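Local coordinates for malonyl CoA-acyl carrier protein transacylase (Bartonella henselae, PDB 3QAT) that probably transfers the malonyl group from malonyl-CoA to acyl carrier protein, the step that supplies extender units for bacterial fatty acid synthesis, at residues M34-V39 / L69-M74; A108-L113 / T228-P233; G160-A165 / K180-A185; L278-S283 / A300-T305. All coordinates share one frame; numbering follows the deposited sequence. Where two conformers were deposited one is given.

Contact 1 of 4, residues M34-V39 / L69-M74; sequences MVFEEV and LMAVSM
The first torsions of Val35 and Phe36 set how these two side chains meet Ala71, Val72 and Met74 of the segment 69-74. In Val35, CG1 stands anti to the backbone N (chi1 165°) and CG2 anti to the carbonyl carbon, so both methyls come against carbonyls of the neighbouring helix: CG1 lies 3.4 Å from Ala71 O and 4.0 Å from Met74 CB, while CG2 faces the carbonyl of Met74. Phe36 has CG anti to its carbonyl carbon (chi1 -68°), which starts a ring whose outer end reaches the segment 69-74. Ring atom CE1 touches Ala71 CB at 3.8 Å, and CZ meets Val72 CG2, also at 3.8 Å, with that methyl at the ring edge and near its plane. One turn on from Val35, Val39 points CG2 to Ala71 CB (4.1 Å) and to the methyl CE of Met70, whose chain is bent at both chi2 and chi3.

Ala71 sits where Val35, Phe36 and Val39 converge. Phe36 and Ala71 form the closest CA pair, 6.1 Å from CA to CA, and the segment axes approach to 9.1 Å, running roughly antiparallel at 149°. Phe52 meets the Phe36 ring, and Leu113 of helix 113-129 touches Val35, Val39 and Met70, extending the apolar layer. No hydrogen bond passes between the segments and all the touching residues are buried, so helices 30-43 and 62-82 are joined here by van der Waals packing of methyl, methylene and aromatic groups, with the main-chain polar groups engaged largely along each helix.

Contact 2 of 4, residues A108-L113 / T228-P233; sequences AGTFSL and TAPIVP
Thr110 and Thr228 meet where two loops run past each other, and the rotation of Thr110 decides how. Its OG1 is anti to the carbonyl carbon (chi1 -75°), which directs the hydroxyl onto Thr228 O as a 2.8 Å hydrogen bond, nearly along the C=O axis. The same OG1 lies against the Pro230 ring, 3.3 Å from its CB. The other branch, CG2, sits over the centre of the Phe111 ring. In return Thr228 N donates to Thr110 O at 3.1 Å, on a lone pair in the carbonyl plane. Water 2 joins Thr110 O to Thr228 OG1.

At the other end Ile231 N donates to Ala108 O (3.0 Å). Ile231 CG1 lies between its backbone N and carbonyl carbon (chi1 64°), and it comes 3.5 Å from Ala108 O. Water 1 gives hydrogen bonds to both Ala108 O and Ala229 O, while Ala108 CB packs on Pro230 CB at 3.7 Å. Ile249 of helix 246-258 also touches Pro230.

The partner loop thus grips the end of helix 100-107, where Gly109, at positive phi, is the C-prime residue of a Schellman motif; Ser112 then N-caps helix 113-129, making 108-113 a helix-to-helix connection within the acyl transferase fold.

Contact 3 of 4, residues G160-A165 / K180-A185; sequences GLCQIA and KAVETA
Ala181 puts its methyl against the turn that leads into strand 162-169. CB is 3.4 Å from Gly160 O and 3.7 Å from Leu161 O, so a single small bump rests against two successive peptide carbonyls. Gly160 permits the close fit: with no CB there, the chain can come this near to Ala181, and the backbone angles at this position also call for glycine. The CA atoms of Gly160 and Ala181 accordingly come within 4.9 Å of each other.

Further in, Cys162 is the bump and the groove between two helix side chains is the hollow. Its SG is anti to the backbone N (chi1 -177°) and lodges between Val182 and Ala185. It touches Ala185 CB at 3.8 Å and Val182 CG2 at 4.2 Å, while Cys162 CB packs on Ala181 CB.

This is a helix laid across a mixed beta sheet, in the small subdomain that acyl transferases of this family carry beside the larger hydrolase-like one: the axes of strand segment 162-165 and helix segment 180-185 approach to 8.7 Å at 72°. Antiparallel strand 172-176 lies between the two in sequence and hydrogen-bonds beside 162-169; its Ile175 touches both Cys162 and Ala185, and Cys153 of helix 146-155 also packs on Cys162.

No hydrogen bond bridges the segments. Within the helix, Lys180 O accepts from both Thr184 N and Thr184 OG1, which approach from opposite faces of the carbonyl plane; the hydroxyl bond is 3.0 Å long.

Contact 4 of 4, residues L278-S283 / A300-T305; sequences LFEIGS and ALTVGT
A beta-alpha-beta crossover ends in this contact: strands 275-281 and 299-303, linked by helix 286-294, lie side by side in the parallel sheet. Phe279 and Leu301 pair directly, as do Leu278 with Ala300, Glu280 with Thr302 and Ile281 with Val303. Four backbone hydrogen bonds stitch the edges: Leu301 N to Leu278 O, Glu280 N to Leu301 O, Val303 N to Glu280 O (2.7 Å), and Gly282 N to Val303 O (3.0 Å), the last carrying the pairing one residue past the first strand.

On the face with Phe279, Leu301, Ile281 and Val303, Val303 CG2 is shared by two neighbours. It lies 3.6 Å from Phe279 CD1 and 3.8 Å from Ile281 CD1. Phe279 CG is anti to the carbonyl carbon (chi1 -69°), and its ring runs beside Leu301, pointing the same way, with CE1 3.9 Å from Leu301 CD1. Helix 306-316 packs on this face through Ala312, Val315 and Leu316 on Phe279 and Ile309 on Val303.

On the face with Glu280 and Thr302, Glu280 CG is anti to the backbone N (chi1 179°) and the chain stays extended. Its OE1 passes Thr302 CG2 at 3.7 Å and bonds Thr288 OG1, while OE2 accepts from Leu287 N, both on helix 286-294; the buried carboxylate is thus held by that helix. Thr302 OG1 instead bonds Glu308 OE2. With 299-303 at the sheet edge and helices against both faces, the arrangement is typical of a parallel three-layer alpha/beta sandwich, as in the hydrolase-like core of acyl transferases.

From the N terminus, contact 1 closes a mostly helical loop between helices 30-43 and 62-82. Contact 2 follows in series and closes the longest loop, from the end of helix 100-107 to the segment before strand 234-235; contact 3 is nested inside it, closing the short strand-to-helix return of the mixed-sheet subdomain. Contact 4 closes last, the crossover at the edge of the parallel sheet; no loops cross. Contact 2 touches contact 1 through Leu113, and Ser73 OG of contact 1 probably hydrogen-bonds to Ile281 O of contact 4. Contact 3 stands apart, its centre about 33 to 36 Å from the centres of the other three.

Contact 1 of 4, residues M34-V39 / L69-M74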
loop_
_atom_site.group_PDB
_atom_site.type_symbol
_atom_site.label_atom_id
_atom_site.label_comp_id
_atom_site.label_asym_id
_atom_site.label_seq_id
_atom_site.Cartn_x
_atom_site.Cartn_y
_atom_site.Cartn_z
ATOM N N MET A 34 -3.243 -22.014 -2.623
ATOM C CA MET A 34 -4.695 -21.796 -2.683
ATOM C C MET A 34 -5.088 -20.325 -2.724
ATOM O O MET A 34 -6.088 -19.992 -3.317
ATOM C CB MET A 34 -5.393 -22.500 -1.513
ATOM C CG MET A 34 -5.357 -23.995 -1.663
ATOM S SD MET A 34 -6.216 -24.902 -0.350
ATOM C CE MET A 34 -5.413 -24.296 1.124
ATOM N N VAL A 35 -4.309 -19.455 -2.094
ATOM C CA VAL A 35 -4.598 -18.008 -2.202
ATOM C C VAL A 35 -4.521 -17.554 -3.662
ATOM O O VAL A 35 -5.456 -16.900 -4.160
ATOM C CB VAL A 35 -3.643 -17.176 -1.306
ATOM C CG1 VAL A 35 -3.682 -15.669 -1.679
ATOM C CG2 VAL A 35 -4.003 -17.393 0.156
ATOM N N PHE A 36 -3.456 -17.931 -4.373
ATOM C CA PHE A 36 -3.344 -17.549 -5.797
ATOM C C PHE A 36 -4.423 -18.167 -6.657
ATOM O O PHE A 36 -4.953 -17.511 -7.550
ATOM C CB PHE A 36 -1.951 -17.839 -6.368
ATOM C CG PHE A 36 -0.876 -16.968 -5.779
ATOM C CD1 PHE A 36 -0.558 -15.736 -6.357
ATOM C CD2 PHE A 36 -0.183 -17.357 -4.632
ATOM C CE1 PHE A 36 0.438 -14.927 -5.786
ATOM C CE2 PHE A 36 0.817 -16.553 -4.075
ATOM C CZ PHE A 36 1.120 -15.335 -4.643
ATOM N N GLU A 37 -4.757 -19.433 -6.393
ATOM C CA GLU A 37 -5.844 -20.066 -7.115
ATOM C C GLU A 37 -7.163 -19.323 -6.938
ATOM O O GLU A 37 -7.908 -19.140 -7.906
ATOM C CB GLU A 37 -6.003 -21.510 -6.638
ATOM C CG GLU A 37 -4.850 -22.413 -7.064
ATOM C CD GLU A 37 -4.940 -23.767 -6.407
ATOM O OE1 GLU A 37 -5.895 -23.981 -5.637
ATOM O OE2 GLU A 37 -4.074 -24.621 -6.678
ATOM N N GLU A 38 -7.455 -18.895 -5.697
ATOM C CA GLU A 38 -8.715 -18.226 -5.424
ATOM C C GLU A 38 -8.733 -16.831 -6.055
ATOM O O GLU A 38 -9.761 -16.414 -6.597
ATOM C CB GLU A 38 -9.018 -18.144 -3.917
ATOM C CG GLU A 38 -10.359 -17.457 -3.688
ATOM C CD GLU A 38 -10.889 -17.555 -2.267
ATOM O OE1 GLU A 38 -10.204 -18.125 -1.394
ATOM O OE2 GLU A 38 -11.989 -17.021 -2.044
ATOM N N VAL A 39 -7.612 -16.117 -5.946
ATOM C CA VAL A 39 -7.543 -14.815 -6.620
ATOM C C VAL A 39 -7.786 -14.911 -8.141
ATOM O O VAL A 39 -8.573 -14.128 -8.705
ATOM C CB VAL A 39 -6.245 -14.079 -6.255
ATOM C CG1 VAL A 39 -6.066 -12.847 -7.154
ATOM C CG2 VAL A 39 -6.306 -13.689 -4.775
ATOM N N LEU A 69 -0.213 -7.943 -5.522
ATOM C CA LEU A 69 0.520 -7.693 -4.274
ATOM C C LEU A 69 -0.286 -8.173 -3.076
ATOM O O LEU A 69 0.289 -8.723 -2.115
ATOM C CB LEU A 69 0.882 -6.202 -4.131
ATOM C CG LEU A 69 2.162 -5.838 -4.928
ATOM C CD1 LEU A 69 2.272 -4.317 -5.108
ATOM C CD2 LEU A 69 3.400 -6.382 -4.206
ATOM N N MET A 70 -1.612 -7.961 -3.111
ATOM C CA MET A 70 -2.456 -8.441 -2.025
ATOM C C MET A 70 -2.368 -9.971 -1.937
ATOM O O MET A 70 -2.251 -10.517 -0.841
ATOM C CB MET A 70 -3.911 -7.975 -2.228
ATOM C CG MET A 70 -4.919 -8.434 -1.140
ATOM S SD MET A 70 -5.549 -10.115 -1.468
ATOM C CE MET A 70 -6.404 -9.884 -3.025
ATOM N N ALA A 71 -2.373 -10.649 -3.089
ATOM C CA ALA A 71 -2.307 -12.135 -3.093
ATOM C C ALA A 71 -1.017 -12.602 -2.404
ATOM O O ALA A 71 -1.054 -13.524 -1.603
ATOM C CB ALA A 71 -2.355 -12.674 -4.512
ATOM N N VAL A 72 0.116 -11.974 -2.724
ATOM C CA VAL A 72 1.372 -12.379 -2.092
ATOM C C VAL A 72 1.274 -12.176 -0.579
ATOM O O VAL A 72 1.640 -13.068 0.190
ATOM C CB VAL A 72 2.563 -11.607 -2.661
ATOM C CG1 VAL A 72 3.864 -11.976 -1.910
ATOM C CG2 VAL A 72 2.693 -11.907 -4.162
ATOM N N SER A 73 0.764 -11.022 -0.145
ATOM C CA SER A 73 0.622 -10.764 1.287
ATOM C C SER A 73 -0.284 -11.793 1.965
ATOM O O SER A 73 0.047 -12.337 3.032
ATOM C CB SER A 73 0.091 -9.351 1.560
ATOM O OG SER A 73 1.070 -8.360 1.313
ATOM N N MET A 74 -1.418 -12.062 1.332
ATOM C CA MET A 74 -2.380 -13.028 1.931
ATOM C C MET A 74 -1.854 -14.464 1.906
ATOM O O MET A 74 -2.147 -15.239 2.814
ATOM C CB MET A 74 -3.753 -12.919 1.258
ATOM C CG MET A 74 -4.529 -11.682 1.732
ATOM S SD MET A 74 -4.730 -11.564 3.545
ATOM C CE MET A 74 -5.522 -13.131 3.925
#

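Contact 2 of 4, residues A108-L113 / T228-P233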
loop_
_atom_site.group_PDB
_atom_site.type_symbol
_atom_site.label_atom_id
_atom_site.label_comp_id
_atom_site.label_asym_id
_atom_site.label_seq_id
_atom_site.Cartn_x
_atom_site.Cartn_y
_atom_site.Cartn_z
ATOM N N ALA A 108 -7.138 -8.982 8.529
ATOM C CA ALA A 108 -7.884 -8.754 9.779
ATOM C C ALA A 108 -9.352 -9.222 9.682
ATOM O O ALA A 108 -10.157 -8.998 10.607
ATOM C CB ALA A 108 -7.773 -7.268 10.178
ATOM N N GLY A 109 -9.695 -9.899 8.580
ATOM C CA GLY A 109 -11.018 -10.493 8.409
ATOM C C GLY A 109 -12.168 -9.596 7.983
ATOM O O GLY A 109 -13.317 -10.039 7.998
ATOM N N THR A 110 -11.882 -8.354 7.593
ATOM C CA THR A 110 -12.949 -7.401 7.245
ATOM C C THR A 110 -13.618 -7.744 5.925
ATOM O O THR A 110 -14.840 -7.593 5.795
ATOM C CB THR A 110 -12.387 -5.953 7.225
ATOM O OG1 THR A 110 -12.207 -5.528 8.583
ATOM C CG2 THR A 110 -13.316 -4.922 6.512
ATOM N N PHE A 111 -12.804 -8.143 4.946
ATOM C CA PHE A 111 -13.309 -8.616 3.661
ATOM C C PHE A 111 -12.809 -10.035 3.390
ATOM O O PHE A 111 -11.716 -10.430 3.829
ATOM C CB PHE A 111 -12.755 -7.788 2.491
ATOM C CG PHE A 111 -12.937 -6.302 2.609
ATOM C CD1 PHE A 111 -14.213 -5.737 2.722
ATOM C CD2 PHE A 111 -11.814 -5.468 2.570
ATOM C CE1 PHE A 111 -14.379 -4.346 2.792
ATOM C CE2 PHE A 111 -11.956 -4.076 2.637
ATOM C CZ PHE A 111 -13.249 -3.516 2.743
ATOM N N SER A 112 -13.595 -10.797 2.633
ATOM C CA SER A 112 -13.140 -12.108 2.163
ATOM C C SER A 112 -12.019 -11.931 1.143
ATOM O O SER A 112 -11.881 -10.866 0.535
ATOM C CB SER A 112 -14.261 -12.915 1.501
ATOM O OG SER A 112 -14.669 -12.357 0.233
ATOM N N LEU A 113 -11.274 -13.002 0.919
ATOM C CA LEU A 113 -10.224 -12.959 -0.108
ATOM C C LEU A 113 -10.778 -12.698 -1.515
ATOM O O LEU A 113 -10.233 -11.885 -2.268
ATOM C CB LEU A 113 -9.415 -14.259 -0.081
ATOM C CG LEU A 113 -8.286 -14.335 -1.143
ATOM C CD1 LEU A 113 -7.200 -13.253 -0.958
ATOM C CD2 LEU A 113 -7.633 -15.689 -1.088
ATOM N N THR A 228 -17.022 -6.814 7.784
ATOM C CA THR A 228 -17.041 -6.993 9.228
ATOM C C THR A 228 -15.963 -6.112 9.861
ATOM O O THR A 228 -14.943 -5.828 9.223
ATOM C CB THR A 228 -16.750 -8.459 9.627
ATOM O OG1 THR A 228 -17.316 -9.362 8.661
ATOM C CG2 THR A 228 -17.353 -8.746 10.999
ATOM N N ALA A 229 -16.170 -5.699 11.108
ATOM C CA ALA A 229 -15.137 -4.950 11.846
ATOM C C ALA A 229 -13.849 -5.775 11.867
ATOM O O ALA A 229 -13.885 -6.991 12.111
ATOM C CB ALA A 229 -15.607 -4.648 13.308
ATOM N N PRO A 230 -12.693 -5.133 11.608
ATOM C CA PRO A 230 -11.446 -5.909 11.665
ATOM C C PRO A 230 -11.150 -6.416 13.079
ATOM O O PRO A 230 -11.511 -5.752 14.067
ATOM C CB PRO A 230 -10.376 -4.895 11.226
ATOM C CG PRO A 230 -10.946 -3.564 11.650
ATOM C CD PRO A 230 -12.454 -3.703 11.362
ATOM N N ILE A 231 -10.501 -7.573 13.173
ATOM C CA ILE A 231 -10.252 -8.212 14.481
ATOM C C ILE A 231 -9.177 -7.487 15.315
ATOM O O ILE A 231 -9.129 -7.624 16.559
ATOM C CB ILE A 231 -9.886 -9.702 14.327
ATOM C CG1 ILE A 231 -8.564 -9.835 13.562
ATOM C CG2 ILE A 231 -11.059 -10.486 13.705
ATOM C CD1 ILE A 231 -7.870 -11.104 13.737
ATOM N N VAL A 232 -8.315 -6.733 14.626
ATOM C CA VAL A 232 -7.410 -5.758 15.269
ATOM C C VAL A 232 -7.515 -4.468 14.457
ATOM O O VAL A 232 -7.876 -4.539 13.287
ATOM C CB VAL A 232 -5.948 -6.257 15.405
ATOM C CG1 VAL A 232 -5.897 -7.614 16.114
ATOM C CG2 VAL A 232 -5.238 -6.334 14.071
ATOM N N PRO A 233 -7.238 -3.297 15.070
ATOM C CA PRO A 233 -7.537 -2.063 14.355
ATOM C C PRO A 233 -6.615 -1.803 13.172
ATOM O O PRO A 233 -5.442 -2.192 13.189
ATOM C CB PRO A 233 -7.309 -0.964 15.409
ATOM C CG PRO A 233 -7.400 -1.660 16.735
ATOM C CD PRO A 233 -6.858 -3.035 16.484
HETATM O O HOH W 1 -12.954 -9.358 11.125
HETATM O O HOH W 2 -16.999 -9.768 5.993
#

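Contact 3 of 4, residues G160-A165 / K180-A185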
loop_
_atom_site.group_PDB
_atom_site.type_symbol
_atom_site.label_atom_id
_atom_site.label_comp_id
_atom_site.label_asym_id
_atom_site.label_seq_id
_atom_site.Cartn_x
_atom_site.Cartn_y
_atom_site.Cartn_z
ATOM N N GLY A 160 -1.080 24.671 -12.452
ATOM C CA GLY A 160 -2.053 23.604 -12.248
ATOM C C GLY A 160 -1.986 22.969 -10.878
ATOM O O GLY A 160 -1.279 23.460 -9.988
ATOM N N LEU A 161 -2.703 21.858 -10.717
ATOM C CA LEU A 161 -2.833 21.223 -9.406
ATOM C C LEU A 161 -1.618 20.350 -9.101
ATOM O O LEU A 161 -1.197 19.564 -9.955
ATOM C CB LEU A 161 -4.104 20.360 -9.346
ATOM C CG LEU A 161 -4.447 19.666 -8.020
ATOM C CD1 LEU A 161 -4.479 20.644 -6.864
ATOM C CD2 LEU A 161 -5.770 18.901 -8.117
ATOM N N CYS A 162 -1.055 20.529 -7.907
ATOM C CA CYS A 162 0.054 19.685 -7.422
ATOM C C CYS A 162 -0.137 19.483 -5.933
ATOM O O CYS A 162 -0.316 20.446 -5.185
ATOM C CB CYS A 162 1.402 20.341 -7.729
ATOM S SG CYS A 162 2.872 19.373 -7.276
ATOM N N GLN A 163 -0.110 18.224 -5.497
ATOM C CA GLN A 163 -0.426 17.889 -4.121
ATOM C C GLN A 163 0.574 16.870 -3.593
ATOM O O GLN A 163 1.233 16.183 -4.377
ATOM C CB GLN A 163 -1.831 17.273 -4.050
ATOM C CG GLN A 163 -2.924 18.287 -4.252
ATOM C CD GLN A 163 -4.278 17.628 -4.350
ATOM O OE1 GLN A 163 -4.564 16.929 -5.300
ATOM N NE2 GLN A 163 -5.123 17.865 -3.354
ATOM N N ILE A 164 0.709 16.788 -2.274
ATOM C CA ILE A 164 1.501 15.694 -1.674
ATOM C C ILE A 164 0.695 14.392 -1.712
ATOM O O ILE A 164 -0.384 14.304 -1.101
ATOM C CB ILE A 164 1.941 16.034 -0.241
ATOM C CG1 ILE A 164 2.920 17.221 -0.274
ATOM C CG2 ILE A 164 2.571 14.798 0.442
ATOM C CD1 ILE A 164 3.420 17.652 1.105
ATOM N N ALA A 165 1.217 13.401 -2.434
ATOM C CA ALA A 165 0.576 12.087 -2.550
ATOM C C ALA A 165 1.019 11.126 -1.447
ATOM O O ALA A 165 0.216 10.357 -0.931
ATOM C CB ALA A 165 0.905 11.493 -3.911
ATOM N N LYS A 180 1.931 19.507 -16.178
ATOM C CA LYS A 180 2.777 20.704 -16.243
ATOM C C LYS A 180 3.165 21.231 -14.856
ATOM O O LYS A 180 4.325 21.578 -14.631
ATOM C CB LYS A 180 2.109 21.813 -17.073
ATOM N N ALA A 181 2.202 21.296 -13.942
ATOM C CA ALA A 181 2.458 21.746 -12.572
ATOM C C ALA A 181 3.461 20.825 -11.866
ATOM O O ALA A 181 4.361 21.299 -11.170
ATOM C CB ALA A 181 1.167 21.833 -11.772
ATOM N N VAL A 182 3.315 19.513 -12.053
ATOM C CA VAL A 182 4.242 18.572 -11.403
ATOM C C VAL A 182 5.664 18.697 -11.976
ATOM O O VAL A 182 6.668 18.679 -11.226
ATOM C CB VAL A 182 3.709 17.103 -11.482
ATOM C CG1 VAL A 182 4.741 16.090 -10.903
ATOM C CG2 VAL A 182 2.367 16.965 -10.726
ATOM N N GLU A 183 5.754 18.861 -13.295
ATOM C CA GLU A 183 7.041 19.092 -13.949
ATOM C C GLU A 183 7.738 20.340 -13.381
ATOM O O GLU A 183 8.943 20.317 -13.099
ATOM C CB GLU A 183 6.846 19.216 -15.465
ATOM C CG GLU A 183 8.167 19.282 -16.233
ATOM C CD GLU A 183 7.982 19.602 -17.711
ATOM O OE1 GLU A 183 6.821 19.729 -18.176
ATOM O OE2 GLU A 183 9.013 19.767 -18.404
ATOM N N THR A 184 6.967 21.415 -13.215
ATOM C CA THR A 184 7.507 22.665 -12.680
ATOM C C THR A 184 7.940 22.467 -11.236
ATOM O O THR A 184 8.976 22.958 -10.827
ATOM C CB THR A 184 6.521 23.834 -12.814
ATOM O OG1 THR A 184 6.124 23.937 -14.191
ATOM C CG2 THR A 184 7.175 25.147 -12.366
ATOM N N ALA A 185 7.137 21.728 -10.477
ATOM C CA ALA A 185 7.456 21.439 -9.088
ATOM C C ALA A 185 8.784 20.711 -8.947
ATOM O O ALA A 185 9.534 20.979 -8.003
ATOM C CB ALA A 185 6.320 20.623 -8.443
#

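Contact 4 of 4, residues L278-S283 / A300-T305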
loop_
_atom_site.group_PDB
_atom_site.type_symbol
_atom_site.label_atom_id
_atom_site.label_comp_id
_atom_site.label_asym_id
_atom_site.label_seq_id
_atom_site.Cartn_x
_atom_site.Cartn_y
_atom_site.Cartn_z
ATOM N N LEU A 278 8.020 -4.076 13.708
ATOM C CA LEU A 278 7.165 -3.855 12.538
ATOM C C LEU A 278 7.486 -4.908 11.505
ATOM O O LEU A 278 8.621 -4.949 11.010
ATOM C CB LEU A 278 7.470 -2.486 11.924
ATOM C CG LEU A 278 7.160 -1.233 12.734
ATOM C CD1 LEU A 278 7.906 -0.061 12.101
ATOM C CD2 LEU A 278 5.676 -0.951 12.725
ATOM N N PHE A 279 6.496 -5.730 11.163
ATOM C CA PHE A 279 6.674 -6.767 10.161
ATOM C C PHE A 279 6.109 -6.236 8.837
ATOM O O PHE A 279 5.073 -5.587 8.845
ATOM C CB PHE A 279 5.914 -8.032 10.554
ATOM C CG PHE A 279 6.486 -8.744 11.734
ATOM C CD1 PHE A 279 7.584 -9.579 11.591
ATOM C CD2 PHE A 279 5.912 -8.573 12.990
ATOM C CE1 PHE A 279 8.100 -10.269 12.706
ATOM C CE2 PHE A 279 6.416 -9.235 14.092
ATOM C CZ PHE A 279 7.499 -10.096 13.945
ATOM N N GLU A 280 6.841 -6.479 7.758
ATOM C CA GLU A 280 6.380 -6.212 6.379
ATOM C C GLU A 280 5.963 -7.556 5.755
ATOM O O GLU A 280 6.802 -8.437 5.511
ATOM C CB GLU A 280 7.518 -5.560 5.571
ATOM C CG GLU A 280 7.115 -5.286 4.111
ATOM C CD GLU A 280 8.107 -4.393 3.362
ATOM O OE1 GLU A 280 9.289 -4.273 3.819
ATOM O OE2 GLU A 280 7.666 -3.768 2.343
ATOM N N ILE A 281 4.667 -7.688 5.489
ATOM C CA ILE A 281 4.095 -8.965 5.094
ATOM C C ILE A 281 3.909 -9.005 3.589
ATOM O O ILE A 281 3.111 -8.244 3.055
ATOM C CB ILE A 281 2.701 -9.156 5.763
ATOM C CG1 ILE A 281 2.757 -9.035 7.297
ATOM C CG2 ILE A 281 2.096 -10.516 5.350
ATOM C CD1 ILE A 281 3.700 -10.058 7.975
ATOM N N GLY A 282 4.629 -9.880 2.898
ATOM C CA GLY A 282 4.468 -10.028 1.441
ATOM C C GLY A 282 5.729 -9.792 0.632
ATOM O O GLY A 282 6.808 -10.225 1.006
ATOM N N SER A 283 5.584 -9.107 -0.506
ATOM C CA SER A 283 6.688 -8.946 -1.470
ATOM C C SER A 283 7.593 -7.750 -1.142
ATOM O O SER A 283 7.105 -6.643 -0.948
ATOM C CB SER A 283 6.093 -8.725 -2.873
ATOM O OG SER A 283 7.155 -8.667 -3.841
ATOM N N ALA A 300 12.583 -3.819 12.511
ATOM C CA ALA A 300 11.769 -3.899 11.290
ATOM C C ALA A 300 12.216 -5.145 10.512
ATOM O O ALA A 300 13.406 -5.300 10.180
ATOM C CB ALA A 300 11.957 -2.661 10.474
ATOM N N LEU A 301 11.259 -6.028 10.224
ATOM C CA LEU A 301 11.565 -7.332 9.647
ATOM C C LEU A 301 10.676 -7.611 8.462
ATOM O O LEU A 301 9.480 -7.340 8.511
ATOM C CB LEU A 301 11.374 -8.458 10.685
ATOM C CG LEU A 301 12.255 -8.384 11.947
ATOM C CD1 LEU A 301 11.880 -9.496 12.885
ATOM C CD2 LEU A 301 13.735 -8.456 11.578
ATOM N N THR A 302 11.275 -8.168 7.415
ATOM C CA THR A 302 10.514 -8.607 6.240
ATOM C C THR A 302 9.974 -10.036 6.446
ATOM O O THR A 302 10.638 -10.893 7.036
ATOM C CB THR A 302 11.355 -8.538 4.946
ATOM O OG1 THR A 302 12.648 -9.129 5.149
ATOM C CG2 THR A 302 11.545 -7.088 4.507
ATOM N N VAL A 303 8.779 -10.295 5.921
ATOM C CA VAL A 303 8.171 -11.642 5.968
ATOM C C VAL A 303 7.649 -12.053 4.586
ATOM O O VAL A 303 6.481 -11.797 4.242
ATOM C CB VAL A 303 7.024 -11.718 7.002
ATOM C CG1 VAL A 303 6.700 -13.157 7.305
ATOM C CG2 VAL A 303 7.411 -10.989 8.310
ATOM N N GLY A 304 8.522 -12.687 3.800
ATOM C CA GLY A 304 8.198 -13.091 2.431
ATOM C C GLY A 304 8.625 -14.487 2.067
ATOM O O GLY A 304 8.115 -15.061 1.113
ATOM N N THR A 305 9.542 -15.044 2.844
ATOM C CA THR A 305 10.058 -16.402 2.598
ATOM C C THR A 305 9.682 -17.327 3.751
ATOM O O THR A 305 9.285 -16.871 4.846
ATOM C CB THR A 305 11.587 -16.402 2.453
ATOM O OG1 THR A 305 12.172 -16.020 3.703
ATOM C CG2 THR A 305 12.063 -15.456 1.346
#